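Local coordinates for protein coronin (Toxoplasma gondii, PDB 4OZU) that probably binds actin filaments and is represented here by its WD40 beta-propeller domain, at residues 73-78 with 93-98; 102-107 with 146-151. All coordinates share one frame; numbering follows the deposited sequence.

Both contacts are buried seams between neighbouring blades of the WD40 beta-propeller, and they share one blade. Interaction 1 packs its second strand, 94-99, against strand 73-75 and the loop that follows it, in the blade before; interaction 2 packs its third strand, 104-108, against the second strand of the blade after it. Strands 94-99 and 104-108 are neighbours in one antiparallel sheet, and the contacts use its two faces: Leu95 and Thr97 point to one, Val104 and Ile106 to the other. The chemistry differs: interaction 1 combines a small methyl contact with a histidine-threonine hydrogen bond, to which Trp107 adds another, whereas interaction 2 is a row of aliphatic contacts with one serine at its end.

Interaction 1 of 2, residues 73-78 with 93-98; sequences AKIKGH and DILATA
His78 and Thr97 supply the polar half of this contact. The imidazole comes from the loop after strand 73-75 and Thr97 from strand 94-98 of the next propeller blade, the two side chains approaching from opposite directions. His78 NE2 and Thr97 OG1 are hydrogen-bonded at 2.7 Å, at an angle of 153°, and the hydroxyl lies at the ring's edge, in its plane. With chi1 at 61°, Thr97 holds OG1 between its backbone N and carbonyl carbon, while its methyl CG2 comes within 3.7 Å of the same NE2. Thr97 OG1 also bonds to the indole NE1 of Trp107, and the other imidazole nitrogen, His78 ND1, bonds to the carbonyl oxygen of Gly56.

The apolar half lies earlier in both segments. Ile75 and Leu95 reach toward each other tip to tip, with Ile75 CD1 4.1 Å from Leu95 CD1 and nearly as close to CD2, so the ethyl arm meets the fork of the leucine. Leu58 of the earlier blade touches both side chains.

His78, Thr97 and Trp107 correspond to the histidine, Ser/Thr and tryptophan of the hydrogen-bonded network of WD40 repeats, although an aspartate commonly takes the place of the Gly56 carbonyl. Held through both nitrogens, the imidazole has its rotation fixed, and the buried threonine hydroxyl is gripped by two ring nitrogens, so that this loop is tied to two strands of the next blade.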
loop_
_atom_site.group_PDB
_atom_site.type_symbol
_atom_site.label_atom_id
_atom_site.label_comp_id
_atom_site.label_asym_id
_atom_site.label_seq_id
_atom_site.Cartn_x
_atom_site.Cartn_y
_atom_site.Cartn_z
ATOM N N ALA A 73 9.131 -7.344 18.504
ATOM C CA ALA A 73 10.455 -6.773 18.327
ATOM C C ALA A 73 10.287 -5.268 18.120
ATOM O O ALA A 73 9.192 -4.810 17.782
ATOM C CB ALA A 73 11.162 -7.418 17.151
ATOM N N LYS A 74 11.356 -4.504 18.326
ATOM C CA LYS A 74 11.272 -3.047 18.277
ATOM C C LYS A 74 12.259 -2.425 17.302
ATOM O O LYS A 74 13.434 -2.787 17.269
ATOM C CB LYS A 74 11.518 -2.453 19.661
ATOM C CG LYS A 74 10.641 -3.017 20.755
ATOM C CD LYS A 74 9.189 -2.639 20.567
ATOM C CE LYS A 74 8.365 -3.126 21.746
ATOM N NZ LYS A 74 6.933 -2.791 21.593
ATOM N N ILE A 75 11.769 -1.468 16.524
ATOM C CA ILE A 75 12.619 -0.644 15.683
ATOM C C ILE A 75 12.524 0.793 16.189
ATOM O O ILE A 75 11.441 1.374 16.209
ATOM C CB ILE A 75 12.205 -0.744 14.196
ATOM C CG1 ILE A 75 12.402 -2.176 13.700
ATOM C CG2 ILE A 75 13.015 0.236 13.336
ATOM C CD1 ILE A 75 12.003 -2.397 12.250
ATOM N N LYS A 76 13.659 1.349 16.609
ATOM C CA LYS A 76 13.705 2.706 17.164
ATOM C C LYS A 76 14.357 3.666 16.154
ATOM O O LYS A 76 13.896 3.766 15.021
ATOM C CB LYS A 76 14.446 2.698 18.501
ATOM C CG LYS A 76 13.806 1.777 19.538
ATOM C CD LYS A 76 14.464 1.917 20.902
ATOM C CE LYS A 76 13.823 0.996 21.932
ATOM N NZ LYS A 76 12.395 1.333 22.191
ATOM N N GLY A 77 15.404 4.381 16.554
ATOM C CA GLY A 77 16.123 5.245 15.627
ATOM C C GLY A 77 15.425 6.563 15.326
ATOM O O GLY A 77 16.055 7.625 15.355
ATOM N N HIS A 78 14.130 6.497 15.034
ATOM C CA HIS A 78 13.334 7.692 14.752
ATOM C C HIS A 78 13.369 8.676 15.912
ATOM O O HIS A 78 13.396 8.270 17.071
ATOM C CB HIS A 78 11.879 7.315 14.459
ATOM C CG HIS A 78 11.727 6.122 13.570
ATOM N ND1 HIS A 78 11.520 4.850 14.061
ATOM C CD2 HIS A 78 11.744 6.007 12.222
ATOM C CE1 HIS A 78 11.419 4.003 13.052
ATOM N NE2 HIS A 78 11.551 4.681 11.926
ATOM N N ASP A 93 13.575 -9.214 4.965
ATOM C CA ASP A 93 14.124 -8.584 6.163
ATOM C C ASP A 93 14.286 -7.075 6.018
ATOM O O ASP A 93 14.763 -6.413 6.942
ATOM C CB ASP A 93 15.476 -9.217 6.516
ATOM C CG ASP A 93 16.454 -9.221 5.351
ATOM O OD1 ASP A 93 16.027 -9.024 4.189
ATOM O OD2 ASP A 93 17.659 -9.445 5.599
ATOM N N ILE A 94 13.884 -6.534 4.872
ATOM C CA ILE A 94 14.103 -5.123 4.564
ATOM C C ILE A 94 12.805 -4.327 4.564
ATOM O O ILE A 94 11.808 -4.721 3.963
ATOM C CB ILE A 94 14.790 -4.959 3.190
ATOM C CG1 ILE A 94 16.166 -5.634 3.197
ATOM C CG2 ILE A 94 14.919 -3.485 2.808
ATOM C CD1 ILE A 94 17.159 -5.042 4.186
ATOM N N LEU A 95 12.824 -3.188 5.239
ATOM C CA LEU A 95 11.690 -2.287 5.192
ATOM C C LEU A 95 12.162 -0.852 5.293
ATOM O O LEU A 95 13.315 -0.584 5.651
ATOM C CB LEU A 95 10.695 -2.601 6.314
ATOM C CG LEU A 95 11.183 -2.405 7.752
ATOM C CD1 LEU A 95 10.000 -2.147 8.659
ATOM C CD2 LEU A 95 11.961 -3.622 8.257
ATOM N N ALA A 96 11.253 0.060 4.972
ATOM C CA ALA A 96 11.529 1.484 5.042
ATOM C C ALA A 96 10.484 2.217 5.873
ATOM O O ALA A 96 9.300 1.908 5.816
ATOM C CB ALA A 96 11.583 2.072 3.649
ATOM N N THR A 97 10.936 3.212 6.627
ATOM C CA THR A 97 10.030 4.106 7.327
ATOM C C THR A 97 10.277 5.542 6.891
ATOM O O THR A 97 11.413 5.938 6.634
ATOM C CB THR A 97 10.190 4.028 8.854
ATOM O OG1 THR A 97 11.525 4.401 9.213
ATOM C CG2 THR A 97 9.890 2.633 9.363
ATOM N N ALA A 98 9.192 6.298 6.801
ATOM C CA ALA A 98 9.237 7.740 6.638
ATOM C C ALA A 98 8.906 8.376 7.975
ATOM O O ALA A 98 7.997 7.929 8.663
ATOM C CB ALA A 98 8.259 8.199 5.576
#

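Interaction 2 of 2, residues 102-107 with 146-151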
loop_
_atom_site.group_PDB
_atom_site.type_symbol
_atom_site.label_atom_id
_atom_site.label_comp_id
_atom_site.label_asym_id
_atom_site.label_seq_id
_atom_site.Cartn_x
_atom_site.Cartn_y
_atom_site.Cartn_z
ATOM N N THR A 102 11.977 14.142 8.975
ATOM C CA THR A 102 12.393 14.371 7.582
ATOM C C THR A 102 13.303 13.284 7.016
ATOM O O THR A 102 13.705 13.361 5.853
ATOM C CB THR A 102 13.125 15.739 7.389
ATOM O OG1 THR A 102 14.474 15.668 7.874
ATOM C CG2 THR A 102 12.372 16.880 8.078
ATOM N N ILE A 103 13.582 12.252 7.805
ATOM C CA ILE A 103 14.502 11.199 7.397
ATOM C C ILE A 103 13.764 9.925 6.983
ATOM O O ILE A 103 12.835 9.482 7.661
ATOM C CB ILE A 103 15.499 10.887 8.535
ATOM C CG1 ILE A 103 16.355 12.127 8.814
ATOM C CG2 ILE A 103 16.390 9.697 8.177
ATOM C CD1 ILE A 103 17.198 12.046 10.076
ATOM N N VAL A 104 14.177 9.352 5.853
ATOM C CA VAL A 104 13.728 8.025 5.455
ATOM C C VAL A 104 14.805 7.033 5.871
ATOM O O VAL A 104 15.978 7.216 5.557
ATOM C CB VAL A 104 13.457 7.918 3.934
ATOM C CG1 VAL A 104 13.027 6.501 3.561
ATOM C CG2 VAL A 104 12.388 8.910 3.514
ATOM N N ARG A 105 14.397 5.995 6.598
ATOM C CA ARG A 105 15.322 5.006 7.137
ATOM C C ARG A 105 15.050 3.637 6.530
ATOM O O ARG A 105 13.904 3.209 6.458
ATOM C CB ARG A 105 15.197 4.939 8.661
ATOM C CG ARG A 105 15.661 6.205 9.362
ATOM C CD ARG A 105 15.358 6.176 10.855
ATOM N NE ARG A 105 15.916 7.341 11.545
ATOM C CZ ARG A 105 15.318 8.527 11.639
ATOM N NH1 ARG A 105 14.129 8.729 11.087
ATOM N NH2 ARG A 105 15.909 9.522 12.298
ATOM N N ILE A 106 16.110 2.972 6.080
ATOM C CA ILE A 106 16.015 1.605 5.578
ATOM C C ILE A 106 16.515 0.676 6.673
ATOM O O ILE A 106 17.600 0.871 7.219
ATOM C CB ILE A 106 16.838 1.382 4.287
ATOM C CG1 ILE A 106 16.590 2.503 3.268
ATOM C CG2 ILE A 106 16.507 0.030 3.677
ATOM C CD1 ILE A 106 15.143 2.721 2.916
ATOM N N TRP A 107 15.713 -0.331 6.990
ATOM C CA TRP A 107 15.995 -1.239 8.088
ATOM C C TRP A 107 16.231 -2.659 7.595
ATOM O O TRP A 107 15.608 -3.089 6.628
ATOM C CB TRP A 107 14.832 -1.239 9.072
ATOM C CG TRP A 107 14.525 0.092 9.647
ATOM C CD1 TRP A 107 13.534 0.941 9.259
ATOM C CD2 TRP A 107 15.203 0.733 10.736
ATOM N NE1 TRP A 107 13.549 2.072 10.039
ATOM C CE2 TRP A 107 14.565 1.970 10.950
ATOM C CE3 TRP A 107 16.285 0.382 11.546
ATOM C CZ2 TRP A 107 14.976 2.857 11.940
ATOM C CZ3 TRP A 107 16.690 1.261 12.530
ATOM C CH2 TRP A 107 16.036 2.486 12.719
ATOM N N LEU A 146 13.336 3.585 -4.488
ATOM C CA LEU A 146 12.281 4.010 -3.586
ATOM C C LEU A 146 11.873 5.447 -3.873
ATOM O O LEU A 146 12.716 6.270 -4.240
ATOM C CB LEU A 146 12.762 3.859 -2.132
ATOM C CG LEU A 146 11.877 4.390 -1.006
ATOM C CD1 LEU A 146 11.921 3.439 0.183
ATOM C CD2 LEU A 146 12.321 5.776 -0.581
ATOM N N ALA A 147 10.584 5.748 -3.715
ATOM C CA ALA A 147 10.095 7.125 -3.816
ATOM C C ALA A 147 9.581 7.617 -2.470
ATOM O O ALA A 147 8.881 6.892 -1.771
ATOM C CB ALA A 147 8.998 7.231 -4.863
ATOM N N SER A 148 9.922 8.854 -2.115
ATOM C CA SER A 148 9.428 9.431 -0.869
ATOM C C SER A 148 8.761 10.769 -1.144
ATOM O O SER A 148 9.299 11.610 -1.862
ATOM C CB SER A 148 10.552 9.594 0.152
ATOM O OG SER A 148 11.273 10.791 -0.065
ATOM N N GLY A 149 7.572 10.942 -0.574
ATOM C CA GLY A 149 6.803 12.163 -0.724
ATOM C C GLY A 149 6.871 13.005 0.534
ATOM O O GLY A 149 6.700 12.511 1.654
ATOM N N CYS A 150 7.122 14.293 0.341
ATOM C CA CYS A 150 7.359 15.219 1.435
ATOM C C CYS A 150 6.184 16.179 1.593
ATOM O O CYS A 150 5.503 16.509 0.628
ATOM C CB CYS A 150 8.660 15.989 1.180
ATOM S SG CYS A 150 9.110 17.184 2.432
ATOM N N PHE A 151 5.952 16.617 2.821
ATOM C CA PHE A 151 4.902 17.581 3.116
ATOM C C PHE A 151 5.085 18.889 2.336
ATOM O O PHE A 151 4.129 19.644 2.156
ATOM C CB PHE A 151 4.882 17.853 4.620
ATOM C CG PHE A 151 3.775 18.762 5.072
ATOM C CD1 PHE A 151 2.448 18.383 4.951
ATOM C CD2 PHE A 151 4.069 19.984 5.651
ATOM C CE1 PHE A 151 1.433 19.220 5.385
ATOM C CE2 PHE A 151 3.062 20.822 6.084
ATOM C CZ PHE A 151 1.743 20.440 5.952
#
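Val104 reaches from the third strand of one WD40 propeller blade to Leu146 and Ser148, on the second strand of the next. The two strands belong to different sheets stacked face to face: their axes are 10.0 Å apart and run roughly antiparallel, at 147°, with side chains filling the interval.

The Val104 side chain makes its contacts through both methyls. Its CB points toward the other strand and forks there. CG1, anti to the backbone N (chi1 178°), heads for Leu146 and comes to 4.3 Å from that residue's CD2. CG2, on the other branch, rests on the serine, with Ser148 CB 3.9 Å away; the hydroxyl is slightly farther off.

Leu146 is shared between two partners. While CD2 faces the valine, its CD1 meets Ile106, whose CD1 swings across to it although the CB of that isoleucine is not aimed at the strand. Around this seam, Trp138 touches both Ile106 and Leu146, and Val133 touches both Val104 and Ser148, so the first strand of the second blade shares the same apolar layer. At the Ile106 end, the contact finishes with two terminal methyls, Ile106 CD1 and Leu146 CD1, 4.3 Å apart.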